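Local coordinates for pyruvate dehydrogenase complex, dihydrolipoamide acetyltransferase E2 component (Thermus thermophilus, PDB 2EQ9), which probably serves as an acetyltransferase of the pyruvate dehydrogenase complex, this chain being its small peripheral subunit-binding domain, at residues C[9-14]-C[33-38]. Numbering follows the deposited sequence.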
# COMPACT_ATOMS: atom_id res chain seq x y z
N LYS C 9 0.87 26.13 -2.82
CA LYS C 9 0.02 26.59 -1.74
C LYS C 9 0.51 27.94 -1.23
O LYS C 9 -0.27 28.88 -1.10
CB LYS C 9 0.02 25.55 -0.61
CG LYS C 9 -1.20 25.61 0.29
CD LYS C 9 -0.98 26.52 1.48
CE LYS C 9 -0.08 25.87 2.52
NZ LYS C 9 0.18 26.79 3.66
N LEU C 10 1.81 28.03 -0.96
CA LEU C 10 2.39 29.27 -0.46
C LEU C 10 2.39 30.38 -1.51
O LEU C 10 2.22 31.54 -1.18
CB LEU C 10 3.82 29.00 0.03
CG LEU C 10 4.49 30.07 0.89
CD1 LEU C 10 4.94 31.22 0.02
CD2 LEU C 10 3.52 30.55 1.97
N ALA C 11 2.58 30.02 -2.78
CA ALA C 11 2.59 31.01 -3.84
C ALA C 11 1.25 31.74 -3.88
O ALA C 11 1.20 32.97 -3.99
CB ALA C 11 2.86 30.34 -5.18
N ARG C 12 0.16 30.98 -3.76
CA ARG C 12 -1.17 31.56 -3.78
C ARG C 12 -1.40 32.50 -2.59
O ARG C 12 -1.82 33.64 -2.77
CB ARG C 12 -2.23 30.45 -3.75
CG ARG C 12 -2.26 29.56 -4.97
CD ARG C 12 -3.46 28.62 -4.93
NE ARG C 12 -4.73 29.35 -5.01
CZ ARG C 12 -5.15 30.01 -6.08
NH1 ARG C 12 -4.40 30.05 -7.18
NH2 ARG C 12 -6.31 30.65 -6.06
N GLU C 13 -1.11 32.01 -1.39
CA GLU C 13 -1.30 32.79 -0.17
C GLU C 13 -0.48 34.08 -0.15
O GLU C 13 -0.68 34.94 0.70
CB GLU C 13 -0.98 31.94 1.05
CG GLU C 13 -1.66 30.58 1.01
CD GLU C 13 -1.37 29.73 2.23
OE1 GLU C 13 -0.21 29.70 2.68
OE2 GLU C 13 -2.32 29.09 2.74
N LEU C 14 0.46 34.19 -1.08
CA LEU C 14 1.29 35.38 -1.17
C LEU C 14 0.88 36.24 -2.37
O LEU C 14 1.42 37.32 -2.59
CB LEU C 14 2.76 35.00 -1.31
CG LEU C 14 3.45 34.47 -0.05
CD1 LEU C 14 4.93 34.33 -0.33
CD2 LEU C 14 3.22 35.44 1.11
N GLU C 33 11.11 27.11 -0.66
CA GLU C 33 12.21 28.05 -0.50
C GLU C 33 12.23 29.03 -1.66
O GLU C 33 12.32 30.25 -1.46
CB GLU C 33 13.55 27.31 -0.43
CG GLU C 33 13.58 26.18 0.59
CD GLU C 33 12.97 24.90 0.05
OE1 GLU C 33 13.65 24.21 -0.75
OE2 GLU C 33 11.82 24.58 0.42
N ASP C 34 12.12 28.51 -2.88
CA ASP C 34 12.12 29.34 -4.08
C ASP C 34 10.99 30.37 -4.07
O ASP C 34 11.20 31.54 -4.40
CB ASP C 34 12.00 28.47 -5.34
CG ASP C 34 13.09 27.42 -5.43
OD1 ASP C 34 14.27 27.77 -5.20
OD2 ASP C 34 12.76 26.25 -5.73
N VAL C 35 9.80 29.94 -3.69
CA VAL C 35 8.66 30.85 -3.66
C VAL C 35 8.96 32.01 -2.70
O VAL C 35 8.67 33.16 -3.00
CB VAL C 35 7.37 30.13 -3.22
CG1 VAL C 35 6.21 31.10 -3.21
CG2 VAL C 35 7.08 28.98 -4.16
N ARG C 36 9.54 31.68 -1.55
CA ARG C 36 9.88 32.70 -0.56
C ARG C 36 11.03 33.56 -1.08
O ARG C 36 11.06 34.77 -0.85
CB ARG C 36 10.27 32.03 0.76
N ALA C 37 11.97 32.93 -1.77
CA ALA C 37 13.12 33.63 -2.32
C ALA C 37 12.66 34.67 -3.33
O ALA C 37 13.23 35.76 -3.42
CB ALA C 37 14.07 32.64 -2.99
N TYR C 38 11.62 34.33 -4.08
CA TYR C 38 11.07 35.23 -5.09
C TYR C 38 10.26 36.31 -4.39
O TYR C 38 10.17 37.44 -4.87
CB TYR C 38 10.17 34.44 -6.05
CG TYR C 38 9.61 35.23 -7.20
CD1 TYR C 38 10.44 35.74 -8.20
CD2 TYR C 38 8.24 35.47 -7.31
CE1 TYR C 38 9.92 36.46 -9.28
CE2 TYR C 38 7.71 36.19 -8.37
CZ TYR C 38 8.55 36.68 -9.36
OH TYR C 38 8.02 37.39 -10.41
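Val35 reaches from helix 32-39 into the flank of helix 5-13, where it meets Leu10 and Ala11. Starting at its base, Val35 CB is still 4.2 Å from Leu10 CD1, a loose approach. From there the valine forks. CG1 stands anti to the backbone N (chi1 -179°), a torsion that sends this branch across to the other helix, and it does nearly all the touching: Leu10 CD1 lies 3.5 Å from Val35 CG1, tighter than ordinary van der Waals contact, and Ala11 CA is 3.7 Å from the same methyl. The methyl of Ala11 adds a looser touch, its CB 4.0 Å from Val35 CG1. The other branch, CG2, is anti to the carbonyl carbon. Leu10 and Val35 pass alongside one another in opposite senses. The small side chain of Ala11 probably lets CG1 settle against the helix backbone, and the CA atoms of Ala11 and Val35 are only 6.1 Å apart. Ile18 packs on Ala11 and Val30 on Val35, so the loop joining the helices helps enclose the pair. On helix 5-13, Arg12 points away from this seam and forms a salt bridge with an acidic side chain of another protein's chain. No hydrogen bond or charge pair crosses between the two segments, so the first and last helices of this small E3-binding domain meet here through shape fit and burial of apolar surface.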